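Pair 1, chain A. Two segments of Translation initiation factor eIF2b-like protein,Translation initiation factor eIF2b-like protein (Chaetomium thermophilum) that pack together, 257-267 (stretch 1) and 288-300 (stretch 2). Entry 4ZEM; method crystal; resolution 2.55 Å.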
# COMPACT_ATOMS: atom_id res chain seq x y z
N GLY A 257 -21.25 -23.34 5.38
CA GLY A 257 -22.29 -22.55 4.78
C GLY A 257 -22.01 -21.37 3.86
O GLY A 257 -22.93 -20.84 3.26
N LEU A 258 -20.76 -20.94 3.78
CA LEU A 258 -20.45 -19.76 2.97
C LEU A 258 -21.09 -19.84 1.59
O LEU A 258 -21.70 -18.89 1.12
CB LEU A 258 -18.95 -19.57 2.81
CG LEU A 258 -18.59 -18.31 2.02
CD1 LEU A 258 -19.35 -17.10 2.57
CD2 LEU A 258 -17.09 -18.04 2.02
N MET A 259 -20.98 -21.00 0.96
CA MET A 259 -21.45 -21.16 -0.41
C MET A 259 -22.97 -21.12 -0.48
O MET A 259 -23.55 -20.57 -1.41
CB MET A 259 -20.94 -22.49 -0.97
CG MET A 259 -20.65 -22.48 -2.45
SD MET A 259 -19.32 -21.33 -2.82
CE MET A 259 -18.09 -21.84 -1.63
N ALA A 260 -23.60 -21.69 0.54
CA ALA A 260 -25.06 -21.68 0.64
C ALA A 260 -25.62 -20.28 0.89
O ALA A 260 -26.70 -19.94 0.42
CB ALA A 260 -25.51 -22.64 1.73
N TYR A 261 -24.87 -19.45 1.63
CA TYR A 261 -25.41 -18.18 2.10
C TYR A 261 -25.13 -16.97 1.20
O TYR A 261 -25.84 -15.97 1.30
CB TYR A 261 -24.84 -17.88 3.50
CG TYR A 261 -25.43 -16.67 4.17
CD1 TYR A 261 -26.59 -16.77 4.92
CD2 TYR A 261 -24.84 -15.42 4.04
CE1 TYR A 261 -27.15 -15.66 5.53
CE2 TYR A 261 -25.39 -14.30 4.64
CZ TYR A 261 -26.55 -14.44 5.39
OH TYR A 261 -27.11 -13.35 6.00
N ILE A 262 -24.19 -17.09 0.27
CA ILE A 262 -23.86 -15.97 -0.63
C ILE A 262 -25.04 -15.40 -1.44
O ILE A 262 -25.13 -14.18 -1.60
CB ILE A 262 -22.70 -16.36 -1.58
CG1 ILE A 262 -21.42 -16.54 -0.77
CG2 ILE A 262 -22.49 -15.29 -2.64
CD1 ILE A 262 -20.16 -16.01 -1.41
N PRO A 263 -25.97 -16.25 -1.92
CA PRO A 263 -27.11 -15.68 -2.64
C PRO A 263 -27.91 -14.64 -1.86
O PRO A 263 -28.46 -13.72 -2.46
CB PRO A 263 -27.97 -16.90 -2.92
CG PRO A 263 -26.94 -17.96 -3.08
CD PRO A 263 -25.96 -17.72 -2.03
N ARG A 264 -28.00 -14.81 -0.54
CA ARG A 264 -28.62 -13.81 0.32
C ARG A 264 -27.96 -12.41 0.23
O ARG A 264 -28.67 -11.40 0.19
CB ARG A 264 -28.64 -14.29 1.78
CG ARG A 264 -29.24 -13.29 2.76
CD ARG A 264 -30.68 -12.92 2.35
NE ARG A 264 -31.38 -12.10 3.34
CZ ARG A 264 -31.52 -10.78 3.26
NH1 ARG A 264 -32.19 -10.12 4.20
NH2 ARG A 264 -30.99 -10.10 2.25
N VAL A 265 -26.63 -12.35 0.28
CA VAL A 265 -25.91 -11.08 0.45
C VAL A 265 -26.05 -10.15 -0.77
O VAL A 265 -26.34 -10.59 -1.87
CB VAL A 265 -24.40 -11.29 0.73
CG1 VAL A 265 -24.20 -12.46 1.69
CG2 VAL A 265 -23.62 -11.50 -0.56
N ASN A 266 -25.93 -8.85 -0.53
CA ASN A 266 -25.97 -7.85 -1.60
C ASN A 266 -24.62 -7.65 -2.30
O ASN A 266 -24.56 -7.44 -3.50
CB ASN A 266 -26.47 -6.53 -1.05
CG ASN A 266 -27.93 -6.59 -0.66
OD1 ASN A 266 -28.27 -6.56 0.52
ND2 ASN A 266 -28.80 -6.68 -1.65
N LYS A 267 -23.54 -7.67 -1.52
CA LYS A 267 -22.21 -7.44 -2.06
C LYS A 267 -21.15 -8.08 -1.18
O LYS A 267 -21.37 -8.33 0.01
CB LYS A 267 -21.92 -5.95 -2.20
CG LYS A 267 -22.12 -5.14 -0.94
CD LYS A 267 -22.42 -3.69 -1.27
CE LYS A 267 -23.64 -3.57 -2.17
NZ LYS A 267 -23.98 -2.16 -2.45
N CYS A 288 -10.60 -16.17 -3.01
CA CYS A 288 -10.90 -16.46 -4.41
C CYS A 288 -12.16 -17.32 -4.55
O CYS A 288 -12.96 -17.12 -5.47
CB CYS A 288 -9.71 -17.14 -5.08
SG CYS A 288 -9.91 -17.37 -6.85
N ILE A 289 -12.34 -18.26 -3.64
CA ILE A 289 -13.52 -19.10 -3.63
C ILE A 289 -14.77 -18.26 -3.37
O ILE A 289 -15.81 -18.45 -4.01
CB ILE A 289 -13.41 -20.22 -2.57
CG1 ILE A 289 -12.12 -21.01 -2.77
CG2 ILE A 289 -14.61 -21.15 -2.64
CD1 ILE A 289 -11.92 -22.14 -1.79
N ALA A 290 -14.67 -17.33 -2.43
CA ALA A 290 -15.78 -16.44 -2.11
C ALA A 290 -16.07 -15.52 -3.30
O ALA A 290 -17.23 -15.21 -3.60
CB ALA A 290 -15.47 -15.62 -0.87
N ALA A 291 -15.01 -15.08 -3.97
CA ALA A 291 -15.16 -14.20 -5.11
C ALA A 291 -15.93 -14.88 -6.22
O ALA A 291 -16.78 -14.28 -6.86
CB ALA A 291 -13.80 -13.74 -5.61
N GLN A 292 -15.61 -16.15 -6.46
CA GLN A 292 -16.30 -16.89 -7.51
C GLN A 292 -17.77 -17.10 -7.22
O GLN A 292 -18.61 -16.97 -8.10
CB GLN A 292 -15.61 -18.22 -7.77
CG GLN A 292 -16.11 -18.89 -9.03
CD GLN A 292 -15.00 -19.53 -9.83
OE1 GLN A 292 -14.81 -19.22 -11.00
NE2 GLN A 292 -14.24 -20.40 -9.18
N ALA A 293 -18.08 -17.43 -5.97
CA ALA A 293 -19.47 -17.66 -5.60
C ALA A 293 -20.25 -16.39 -5.81
O ALA A 293 -21.36 -16.40 -6.33
CB ALA A 293 -19.55 -18.11 -4.16
N ALA A 294 -19.66 -15.28 -5.40
CA ALA A 294 -20.30 -13.99 -5.56
C ALA A 294 -20.56 -13.72 -7.03
O ALA A 294 -21.64 -13.26 -7.41
CB ALA A 294 -19.43 -12.90 -4.97
N HIS A 295 -19.57 -14.04 -7.85
CA HIS A 295 -19.66 -13.82 -9.29
C HIS A 295 -20.72 -14.70 -9.91
O HIS A 295 -21.45 -14.28 -10.81
CB HIS A 295 -18.30 -14.10 -9.93
CG HIS A 295 -18.25 -13.79 -11.40
ND1 HIS A 295 -18.41 -14.76 -12.36
CD2 HIS A 295 -18.05 -12.63 -12.06
CE1 HIS A 295 -18.31 -14.20 -13.56
NE2 HIS A 295 -18.09 -12.91 -13.40
N GLU A 296 -20.82 -15.93 -9.41
CA GLU A 296 -21.82 -16.89 -9.86
C GLU A 296 -23.25 -16.42 -9.60
O GLU A 296 -24.17 -16.74 -10.35
CB GLU A 296 -21.56 -18.24 -9.20
CG GLU A 296 -20.99 -19.28 -10.14
CD GLU A 296 -20.25 -20.38 -9.40
OE1 GLU A 296 -20.51 -20.57 -8.19
OE2 GLU A 296 -19.40 -21.05 -10.03
N TYR A 297 -23.45 -15.70 -8.50
CA TYR A 297 -24.78 -15.22 -8.15
C TYR A 297 -24.97 -13.72 -8.38
O TYR A 297 -25.84 -13.11 -7.77
CB TYR A 297 -25.10 -15.58 -6.70
CG TYR A 297 -25.39 -17.05 -6.51
CD1 TYR A 297 -24.39 -17.93 -6.11
CD2 TYR A 297 -26.65 -17.57 -6.77
CE1 TYR A 297 -24.64 -19.28 -5.95
CE2 TYR A 297 -26.92 -18.92 -6.62
CZ TYR A 297 -25.91 -19.77 -6.21
OH TYR A 297 -26.18 -21.11 -6.05
N LEU A 298 -24.13 -13.15 -9.24
CA LEU A 298 -24.26 -11.75 -9.66
C LEU A 298 -24.05 -10.79 -8.49
O LEU A 298 -24.61 -9.69 -8.48
CB LEU A 298 -25.62 -11.48 -10.32
CG LEU A 298 -25.88 -11.99 -11.74
CD1 LEU A 298 -27.24 -11.48 -12.22
CD2 LEU A 298 -24.78 -11.56 -12.70
N LYS A 299 -23.26 -11.20 -7.51
CA LYS A 299 -22.97 -10.32 -6.38
C LYS A 299 -21.70 -9.54 -6.69
O LYS A 299 -20.66 -10.13 -6.96
CB LYS A 299 -22.80 -11.13 -5.09
CG LYS A 299 -23.94 -12.08 -4.79
CD LYS A 299 -25.27 -11.35 -4.79
CE LYS A 299 -26.41 -12.29 -4.42
NZ LYS A 299 -27.71 -11.58 -4.44
N PRO A 300 -21.79 -8.21 -6.63
CA PRO A 300 -20.63 -7.35 -6.90
C PRO A 300 -19.48 -7.61 -5.94
O PRO A 300 -19.67 -7.69 -4.72
CB PRO A 300 -21.19 -5.93 -6.70
CG PRO A 300 -22.64 -6.08 -6.98
CD PRO A 300 -23.01 -7.42 -6.40

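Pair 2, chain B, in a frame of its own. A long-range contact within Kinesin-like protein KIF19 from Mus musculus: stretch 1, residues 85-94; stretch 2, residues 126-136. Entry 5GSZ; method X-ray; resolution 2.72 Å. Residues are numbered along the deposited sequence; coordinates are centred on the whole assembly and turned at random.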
# COMPACT_ATOMS: atom_id res chain seq x y z
N THR B 85 -5.78 9.64 -0.48
CA THR B 85 -6.23 9.17 0.82
C THR B 85 -6.90 10.22 1.70
O THR B 85 -7.51 9.84 2.70
CB THR B 85 -5.05 8.55 1.59
OG1 THR B 85 -4.06 9.54 1.85
CG2 THR B 85 -4.41 7.48 0.78
N LYS B 86 -6.81 11.51 1.38
CA LYS B 86 -7.41 12.52 2.24
C LYS B 86 -8.89 12.22 2.50
O LYS B 86 -9.36 12.26 3.65
CB LYS B 86 -7.25 13.91 1.62
CG LYS B 86 -7.74 15.05 2.49
CD LYS B 86 -7.94 16.29 1.65
CE LYS B 86 -8.57 17.44 2.43
NZ LYS B 86 -7.66 18.00 3.46
N SER B 87 -9.63 11.88 1.44
CA SER B 87 -11.06 11.66 1.53
C SER B 87 -11.43 10.39 2.28
O SER B 87 -12.62 10.19 2.56
CB SER B 87 -11.67 11.61 0.14
OG SER B 87 -11.35 10.40 -0.53
N LEU B 88 -10.47 9.53 2.60
CA LEU B 88 -10.78 8.37 3.44
C LEU B 88 -11.03 8.76 4.87
O LEU B 88 -11.70 8.01 5.60
CB LEU B 88 -9.63 7.36 3.42
CG LEU B 88 -9.23 6.80 2.06
CD1 LEU B 88 -8.06 5.84 2.22
CD2 LEU B 88 -10.44 6.13 1.42
N ILE B 89 -10.52 9.92 5.30
CA ILE B 89 -10.41 10.21 6.72
C ILE B 89 -11.79 10.32 7.37
O ILE B 89 -12.03 9.74 8.44
CB ILE B 89 -9.56 11.47 6.92
CG1 ILE B 89 -8.14 11.17 6.45
CG2 ILE B 89 -9.57 11.92 8.38
CD1 ILE B 89 -7.29 12.36 6.32
N GLU B 90 -12.71 11.06 6.73
CA GLU B 90 -14.04 11.26 7.30
C GLU B 90 -14.71 9.94 7.63
O GLU B 90 -15.30 9.79 8.71
CB GLU B 90 -14.91 12.06 6.33
N GLY B 91 -14.59 8.95 6.74
CA GLY B 91 -15.18 7.65 7.00
C GLY B 91 -14.50 6.90 8.13
O GLY B 91 -15.16 6.18 8.89
N VAL B 92 -13.18 7.05 8.26
CA VAL B 92 -12.47 6.26 9.25
C VAL B 92 -12.88 6.67 10.66
O VAL B 92 -13.07 5.82 11.54
CB VAL B 92 -10.95 6.36 9.04
CG1 VAL B 92 -10.21 5.73 10.20
CG2 VAL B 92 -10.57 5.64 7.75
N ILE B 93 -13.03 7.97 10.90
CA ILE B 93 -13.40 8.35 12.25
C ILE B 93 -14.88 8.11 12.50
O ILE B 93 -15.31 8.02 13.65
CB ILE B 93 -13.00 9.81 12.54
CG1 ILE B 93 -13.65 10.77 11.57
CG2 ILE B 93 -11.50 9.99 12.44
CD1 ILE B 93 -13.28 12.20 11.91
N SER B 94 -15.66 7.93 11.44
CA SER B 94 -17.08 7.60 11.51
C SER B 94 -17.34 6.12 11.70
O SER B 94 -18.51 5.72 11.75
CB SER B 94 -17.78 8.05 10.23
OG SER B 94 -17.69 9.46 10.09
N ARG B 126 0.86 12.68 6.54
CA ARG B 126 -0.18 13.57 6.02
C ARG B 126 -1.55 13.07 6.43
O ARG B 126 -2.42 13.86 6.81
CB ARG B 126 -0.08 13.70 4.49
CG ARG B 126 1.13 14.51 4.06
CD ARG B 126 1.44 14.43 2.58
NE ARG B 126 2.04 15.70 2.18
CZ ARG B 126 3.32 16.04 2.31
NH1 ARG B 126 4.21 15.18 2.81
NH2 ARG B 126 3.73 17.24 1.95
N THR B 127 -1.74 11.76 6.41
CA THR B 127 -3.01 11.19 6.81
C THR B 127 -3.21 11.25 8.31
O THR B 127 -4.31 11.58 8.78
CB THR B 127 -3.12 9.76 6.30
OG1 THR B 127 -2.70 9.72 4.93
CG2 THR B 127 -4.55 9.26 6.39
N LEU B 128 -2.18 10.90 9.10
CA LEU B 128 -2.30 11.06 10.55
C LEU B 128 -2.64 12.49 10.92
O LEU B 128 -3.34 12.73 11.91
CB LEU B 128 -1.02 10.62 11.26
CG LEU B 128 -0.76 9.12 11.49
CD1 LEU B 128 -0.46 8.29 10.27
CD2 LEU B 128 0.36 8.94 12.49
N ASN B 129 -2.21 13.44 10.10
CA ASN B 129 -2.34 14.84 10.44
C ASN B 129 -3.76 15.35 10.23
O ASN B 129 -4.36 15.95 11.12
CB ASN B 129 -1.33 15.62 9.61
CG ASN B 129 -0.78 16.80 10.34
OD1 ASN B 129 -1.48 17.78 10.61
ND2 ASN B 129 0.47 16.68 10.73
N ASP B 130 -4.31 15.11 9.05
CA ASP B 130 -5.70 15.46 8.84
C ASP B 130 -6.63 14.63 9.71
O ASP B 130 -7.81 14.98 9.88
CB ASP B 130 -6.07 15.26 7.38
CG ASP B 130 -5.69 16.43 6.53
OD1 ASP B 130 -5.30 17.47 7.11
OD2 ASP B 130 -5.81 16.30 5.29
N LEU B 131 -6.13 13.54 10.26
CA LEU B 131 -6.96 12.73 11.12
C LEU B 131 -7.19 13.44 12.45
O LEU B 131 -8.33 13.53 12.93
CB LEU B 131 -6.29 11.37 11.30
CG LEU B 131 -7.19 10.24 11.74
CD1 LEU B 131 -6.74 8.97 11.04
CD2 LEU B 131 -7.09 10.11 13.24
N PHE B 132 -6.12 14.00 13.02
CA PHE B 132 -6.21 14.71 14.30
C PHE B 132 -6.91 16.06 14.17
O PHE B 132 -7.50 16.53 15.14
CB PHE B 132 -4.80 14.89 14.87
CG PHE B 132 -4.09 13.60 15.11
CD1 PHE B 132 -4.80 12.46 15.45
CD2 PHE B 132 -2.71 13.52 14.99
CE1 PHE B 132 -4.15 11.26 15.67
CE2 PHE B 132 -2.06 12.33 15.19
CZ PHE B 132 -2.78 11.20 15.54
N ARG B 133 -6.84 16.70 13.01
CA ARG B 133 -7.65 17.90 12.79
C ARG B 133 -9.14 17.55 12.73
O ARG B 133 -9.95 18.13 13.46
CB ARG B 133 -7.23 18.61 11.51
CG ARG B 133 -5.91 19.33 11.62
CD ARG B 133 -5.70 20.24 10.43
NE ARG B 133 -4.42 20.90 10.53
CZ ARG B 133 -3.30 20.43 9.99
NH1 ARG B 133 -3.32 19.30 9.29
NH2 ARG B 133 -2.16 21.11 10.15
N ALA B 134 -9.50 16.62 11.85
CA ALA B 134 -10.87 16.15 11.76
C ALA B 134 -11.40 15.70 13.11
O ALA B 134 -12.60 15.85 13.40
CB ALA B 134 -10.96 14.99 10.76
N ILE B 135 -10.54 15.15 13.96
CA ILE B 135 -10.99 14.70 15.28
C ILE B 135 -11.30 15.90 16.17
O ILE B 135 -12.29 15.88 16.92
CB ILE B 135 -9.95 13.76 15.91
CG1 ILE B 135 -10.09 12.36 15.31
CG2 ILE B 135 -10.11 13.70 17.42
CD1 ILE B 135 -9.10 11.40 15.84
N GLU B 136 -10.49 16.96 16.10
CA GLU B 136 -10.77 18.10 16.97
C GLU B 136 -11.91 18.97 16.42
O GLU B 136 -12.69 19.53 17.20
CB GLU B 136 -9.50 18.93 17.21
CG GLU B 136 -9.70 19.99 18.28
CD GLU B 136 -9.86 19.42 19.71
OE1 GLU B 136 -9.01 18.59 20.15
OE2 GLU B 136 -10.85 19.79 20.40

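In both pairs a short helical segment lies against a longer helix, and the backbones superpose with an RMSD of 0.7 Å over the N, CA and C atoms of 14 central residues. The matched positions run from A:Leu258 = B:Thr85 to A:Val265 = B:Val92 in stretch 1, and from A:Ile289 = B:Arg126 to A:Leu298 = B:Ile135 in stretch 2.

At the centre both structures use the same residue, A:Ile262 = B:Ile89, with CA-to-CB directed toward the partner and chi1 m. In pair 1, A:Ile262 CD1 reaches A:Ala293 CB at 3.5 Å, and A:Ile262 CG2 lies 3.9 Å from A:Ala294 CA, so the branched chain packs against small alanines and the helix backbone beside them. In pair 2, B:Ile89 is a knob in a hole formed by B:Thr127, B:Asp130, B:Leu131 and B:Ala134; its CD1 lies 3.3 Å from B:Asp130 CB, the position of A:Ala293, and its CG2 4.1 Å from B:Ala134 CB.

One turn earlier the chemistry diverges. A:Met259 curls its thioether onto the helix, with A:Met259 SD 3.5 Å from A:Ala293 CB and A:Met259 CE 3.7 Å from A:Ile289 CG2. Its match, B:Lys86, extends instead to a charged partner: B:Lys86 NZ donates to B:Asp130 OD2 at 3.1 Å in a salt bridge. The pair A:Met259–A:Ala293 thus becomes B:Lys86–B:Asp130, an apolar contact replaced by an ionic one. Beside it, A:Leu258 CD2 meets A:Ala290 CB at 4.1 Å, whereas B:Thr85 OG1 makes a weak hydrogen bond to B:Thr127 OG1 at 3.4 Å.

Toward the other end, A:Tyr297 is the first residue to leave helical phi/psi, and its ring receives A:Pro263 over one face: A:Pro263 CG lies 3.5 Å from the ring centroid, 7° off the normal, a CH-pi contact. The matching B:Ala134 is still helical and offers only a methyl; B:Glu90, which matches A:Pro263, points away from stretch 2, and B:Ile93, which has no superposed counterpart, brings its CD1 to 3.8 Å from B:Ala134 CB. B:Ile93 CG2 also packs 4.0 Å from B:Ile135 CG1, continuing the apolar seam along the intact helix.

Beyond its helix, pair 1 adds A:Lys299, which has no superposed counterpart. Its amine reaches stretch 1 backbone carbonyls, A:Lys299 NZ donating to A:Pro263 O at 3.0 Å and, weakly, to A:Val265 O at 3.1 Å. The buried area is 604 Å² in pair 1 and 427 Å² in pair 2.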